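Local coordinates for protein cephalosporin hydroxylase CMCI (PDB 2BM8) that takes part in cephamycin biosynthesis, probably as a cephalosporin hydroxylase with a Rossmann-like methyltransferase fold, at residues C139-R149 and A161-W171. The protein carries 3 engineered substitutions. Residues are numbered along the deposited sequence; the frame is centred on the assembly and turned at random.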
loop_
_atom_site.group_PDB
_atom_site.type_symbol
_atom_site.label_atom_id
_atom_site.label_comp_id
_atom_site.label_asym_id
_atom_site.label_seq_id
_atom_site.Cartn_x
_atom_site.Cartn_y
_atom_site.Cartn_z
ATOM N N CYS B 139 36.480 -10.857 16.553
ATOM C CA CYS B 139 35.999 -11.660 15.429
ATOM C C CYS B 139 37.084 -12.112 14.451
ATOM O O CYS B 139 37.023 -13.228 13.932
ATOM C CB CYS B 139 34.894 -10.914 14.682
ATOM S SG CYS B 139 33.351 -10.853 15.620
ATOM N N SER B 140 38.080 -11.266 14.206
ATOM C CA SER B 140 39.092 -11.567 13.187
ATOM C C SER B 140 40.147 -12.595 13.659
ATOM O O SER B 140 40.919 -13.115 12.846
ATOM C CB SER B 140 39.755 -10.273 12.679
ATOM O OG SER B 140 40.956 -9.992 13.366
ATOM N N ASP B 141 40.176 -12.877 14.963
ATOM C CA ASP B 141 41.053 -13.902 15.535
ATOM C C ASP B 141 40.189 -15.105 15.947
ATOM O O ASP B 141 39.383 -15.000 16.862
ATOM C CB ASP B 141 41.815 -13.314 16.728
ATOM C CG ASP B 141 42.734 -14.323 17.413
ATOM O OD1 ASP B 141 43.488 -13.909 18.321
ATOM O OD2 ASP B 141 42.775 -15.536 17.125
ATOM N N LEU B 142 40.365 -16.239 15.266
ATOM C CA LEU B 142 39.498 -17.411 15.451
ATOM C C LEU B 142 39.748 -18.181 16.757
ATOM O O LEU B 142 38.843 -18.835 17.273
ATOM C CB LEU B 142 39.620 -18.371 14.258
ATOM C CG LEU B 142 38.989 -17.934 12.930
ATOM C CD1 LEU B 142 39.427 -18.857 11.791
ATOM C CD2 LEU B 142 37.460 -17.890 13.018
ATOM N N THR B 143 40.972 -18.116 17.281
ATOM C CA THR B 143 41.324 -18.808 18.532
ATOM C C THR B 143 40.600 -18.235 19.750
ATOM O O THR B 143 40.591 -18.851 20.815
ATOM C CB THR B 143 42.851 -18.769 18.782
ATOM O OG1 THR B 143 43.331 -17.422 18.657
ATOM C CG2 THR B 143 43.618 -19.565 17.710
ATOM N N THR B 144 40.034 -17.041 19.582
ATOM C CA THR B 144 39.061 -16.477 20.514
ATOM C C THR B 144 37.953 -17.459 20.867
ATOM O O THR B 144 37.582 -17.586 22.027
ATOM C CB THR B 144 38.398 -15.245 19.876
ATOM O OG1 THR B 144 39.352 -14.183 19.775
ATOM C CG2 THR B 144 37.295 -14.684 20.764
ATOM N N PHE B 145 37.422 -18.128 19.847
ATOM C CA PHE B 145 36.252 -18.989 19.981
ATOM C C PHE B 145 36.553 -20.362 20.547
ATOM O O PHE B 145 35.624 -21.066 20.938
ATOM C CB PHE B 145 35.564 -19.156 18.625
ATOM C CG PHE B 145 34.995 -17.883 18.087
ATOM C CD1 PHE B 145 35.759 -17.056 17.277
ATOM C CD2 PHE B 145 33.701 -17.500 18.407
ATOM C CE1 PHE B 145 35.242 -15.876 16.786
ATOM C CE2 PHE B 145 33.179 -16.320 17.921
ATOM C CZ PHE B 145 33.951 -15.504 17.105
ATOM N N GLU B 146 37.832 -20.738 20.584
ATOM C CA GLU B 146 38.263 -22.061 21.072
ATOM C C GLU B 146 37.616 -22.454 22.409
ATOM O O GLU B 146 37.096 -23.569 22.543
ATOM C CB GLU B 146 39.801 -22.137 21.161
ATOM C CG GLU B 146 40.381 -23.378 21.858
ATOM C CD GLU B 146 40.193 -24.696 21.099
ATOM O OE1 GLU B 146 40.107 -24.683 19.844
ATOM O OE2 GLU B 146 40.147 -25.763 21.772
ATOM N N HIS B 147 37.632 -21.548 23.385
ATOM C CA HIS B 147 36.929 -21.802 24.633
ATOM C C HIS B 147 35.544 -22.307 24.300
ATOM O O HIS B 147 34.920 -21.846 23.339
ATOM C CB HIS B 147 36.837 -20.545 25.512
ATOM C CG HIS B 147 35.977 -19.445 24.949
ATOM N ND1 HIS B 147 36.504 -18.264 24.467
ATOM C CD2 HIS B 147 34.631 -19.327 24.827
ATOM C CE1 HIS B 147 35.522 -17.477 24.059
ATOM N NE2 HIS B 147 34.376 -18.100 24.266
ATOM N N LEU B 148 35.062 -23.277 25.062
ATOM C CA LEU B 148 33.646 -23.632 24.997
ATOM C C LEU B 148 33.186 -24.251 23.623
ATOM O O LEU B 148 32.031 -24.137 23.191
ATOM C CB LEU B 148 32.815 -22.417 25.471
ATOM C CG LEU B 148 33.340 -21.776 26.793
ATOM C CD1 LEU B 148 32.461 -20.634 27.307
ATOM C CD2 LEU B 148 33.600 -22.805 27.924
ATOM N N ARG B 149 34.145 -24.908 22.968
ATOM C CA ARG B 149 33.909 -26.192 22.306
ATOM C C ARG B 149 33.669 -27.190 23.447
ATOM O O ARG B 149 33.100 -28.259 23.267
ATOM C CB ARG B 149 35.141 -26.655 21.522
ATOM C CG ARG B 149 35.653 -25.693 20.460
ATOM C CD ARG B 149 37.124 -25.887 20.114
ATOM N NE ARG B 149 37.307 -27.001 19.186
ATOM C CZ ARG B 149 37.577 -28.265 19.527
ATOM N NH1 ARG B 149 37.745 -28.637 20.796
ATOM N NH2 ARG B 149 37.698 -29.172 18.568
ATOM N N ALA B 161 27.225 -9.577 15.289
ATOM C CA ALA B 161 28.390 -8.713 15.059
ATOM C C ALA B 161 28.705 -8.527 13.569
ATOM O O ALA B 161 28.957 -7.417 13.110
ATOM C CB ALA B 161 29.608 -9.269 15.806
ATOM N N HIS B 162 28.696 -9.633 12.834
ATOM C CA HIS B 162 28.749 -9.650 11.370
ATOM C C HIS B 162 30.088 -9.211 10.763
ATOM O O HIS B 162 30.105 -8.603 9.693
ATOM C CB HIS B 162 27.647 -8.778 10.746
ATOM C CG HIS B 162 26.328 -8.821 11.454
ATOM N ND1 HIS B 162 25.342 -9.723 11.131
ATOM C CD2 HIS B 162 25.801 -8.017 12.409
ATOM C CE1 HIS B 162 24.276 -9.492 11.878
ATOM N NE2 HIS B 162 24.530 -8.466 12.664
ATOM N N ALA B 163 31.203 -9.539 11.407
ATOM C CA ALA B 163 32.514 -9.104 10.918
ATOM C C ALA B 163 33.230 -10.166 10.081
ATOM O O ALA B 163 33.544 -9.942 8.905
ATOM C CB ALA B 163 33.397 -8.642 12.091
ATOM N N ASN B 164 33.507 -11.321 10.663
ATOM C CA ASN B 164 34.294 -12.349 9.945
ATOM C C ASN B 164 33.400 -13.560 9.772
ATOM O O ASN B 164 33.834 -14.683 9.865
ATOM C CB ASN B 164 35.555 -12.671 10.770
ATOM C CG ASN B 164 36.611 -13.458 10.005
ATOM O OD1 ASN B 164 36.735 -13.379 8.780
ATOM N ND2 ASN B 164 37.403 -14.219 10.755
ATOM N N THR B 165 32.135 -13.296 9.496
ATOM C CA THR B 165 31.067 -14.263 9.687
ATOM C C THR B 165 31.285 -15.626 8.996
ATOM O O THR B 165 31.235 -16.671 9.639
ATOM C CB THR B 165 29.757 -13.630 9.208
ATOM O OG1 THR B 165 29.550 -12.379 9.890
ATOM C CG2 THR B 165 28.550 -14.513 9.572
ATOM N N PHE B 166 31.546 -15.607 7.695
ATOM C CA PHE B 166 31.742 -16.846 6.954
ATOM C C PHE B 166 32.907 -17.667 7.481
ATOM O O PHE B 166 32.808 -18.892 7.546
ATOM C CB PHE B 166 31.894 -16.565 5.459
ATOM C CG PHE B 166 30.626 -16.089 4.829
ATOM C CD1 PHE B 166 30.468 -14.754 4.474
ATOM C CD2 PHE B 166 29.574 -16.966 4.627
ATOM C CE1 PHE B 166 29.295 -14.316 3.900
ATOM C CE2 PHE B 166 28.392 -16.529 4.063
ATOM C CZ PHE B 166 28.251 -15.203 3.700
ATOM N N ASN B 167 33.994 -16.996 7.869
ATOM C CA ASN B 167 35.128 -17.674 8.502
ATOM C C ASN B 167 34.748 -18.283 9.842
ATOM O O ASN B 167 35.131 -19.406 10.139
ATOM C CB ASN B 167 36.328 -16.721 8.673
ATOM C CG ASN B 167 37.254 -16.697 7.439
ATOM O OD1 ASN B 167 37.572 -17.740 6.866
ATOM N ND2 ASN B 167 37.684 -15.498 7.037
ATOM N N ILE B 168 33.973 -17.551 10.638
ATOM C CA ILE B 168 33.487 -18.045 11.927
ATOM C C ILE B 168 32.554 -19.228 11.713
ATOM O O ILE B 168 32.525 -20.151 12.516
ATOM C CB ILE B 168 32.759 -16.921 12.700
ATOM C CG1 ILE B 168 33.722 -15.801 13.075
ATOM C CG2 ILE B 168 32.110 -17.455 13.967
ATOM C CD1 ILE B 168 33.005 -14.506 13.430
ATOM N N MET B 169 31.797 -19.186 10.620
ATOM C CA MET B 169 30.905 -20.289 10.220
ATOM C C MET B 169 31.670 -21.557 9.874
ATOM O O MET B 169 31.245 -22.637 10.243
ATOM C CB MET B 169 30.052 -19.897 9.008
ATOM C CG MET B 169 28.601 -20.331 9.077
ATOM S SD MET B 169 27.578 -19.264 8.029
ATOM C CE MET B 169 27.324 -20.306 6.645
ATOM N N LYS B 170 32.774 -21.411 9.144
ATOM C CA LYS B 170 33.628 -22.534 8.776
ATOM C C LYS B 170 34.231 -23.147 10.047
ATOM O O LYS B 170 34.291 -24.375 10.195
ATOM C CB LYS B 170 34.726 -22.079 7.791
ATOM C CG LYS B 170 35.975 -23.028 7.632
ATOM C CD LYS B 170 37.141 -22.300 6.927
ATOM C CE LYS B 170 38.447 -23.111 6.896
ATOM N NZ LYS B 170 39.658 -22.378 7.438
ATOM N N TRP B 171 34.657 -22.285 10.971
ATOM C CA TRP B 171 35.173 -22.742 12.253
ATOM C C TRP B 171 34.100 -23.506 13.037
ATOM O O TRP B 171 34.363 -24.589 13.561
ATOM C CB TRP B 171 35.730 -21.581 13.096
ATOM C CG TRP B 171 36.137 -22.054 14.455
ATOM C CD1 TRP B 171 37.349 -22.578 14.819
ATOM C CD2 TRP B 171 35.307 -22.119 15.620
ATOM N NE1 TRP B 171 37.326 -22.943 16.143
ATOM C CE2 TRP B 171 36.086 -22.676 16.659
ATOM C CE3 TRP B 171 33.982 -21.750 15.894
ATOM C CZ2 TRP B 171 35.590 -22.872 17.944
ATOM C CZ3 TRP B 171 33.485 -21.944 17.174
ATOM C CH2 TRP B 171 34.290 -22.507 18.184
#
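Phe145 and Leu142 pack against Ile168 and Trp171 where the loop after strand 132-136 meets helix 165-175, on one side of the Rossmann-like sheet of this methyltransferase-type fold. The aromatic contact is mainly a CH-pi one: Phe145 CB sits over a face of the Trp171 indole, 3.7 Å from the centroid of its six-membered ring. The two rings themselves are inclined at 41°, neither stacked nor edge-to-face. Trp171 CG lies opposite the backbone N about the CA-CB bond (chi1 175°), which carries the indole against residues 145-149; Arg149 CG comes obliquely to 3.8 Å from Trp171 CZ2. His175, one helical turn on, stacks with the same tryptophan. A leucine in place of Trp171 would probably leave Phe145 CB without the aromatic face it sits on and open a gap beside Arg149 CG. Among the apolar contacts, Ile168 crosses Phe145 nearly at a right angle, its CD1 3.9 Å from Phe145 CZ and its CG2 over a ring face; Leu88 of strand 84-88 touches both residues. Leu142 CD2 lies 4.1 Å from Trp171 CB, and Cys139 CB meets Ala163 CB at 3.8 Å. Polar contact is sparse: Asn164, at the helix N-cap position, gives a weak ND2 bond to Cys139 O (3.3 Å), while its OD1 accepts from Asn167 ND2, a side-chain to side-chain bond and not a cap, at 2.9 Å and almost straight at 167°.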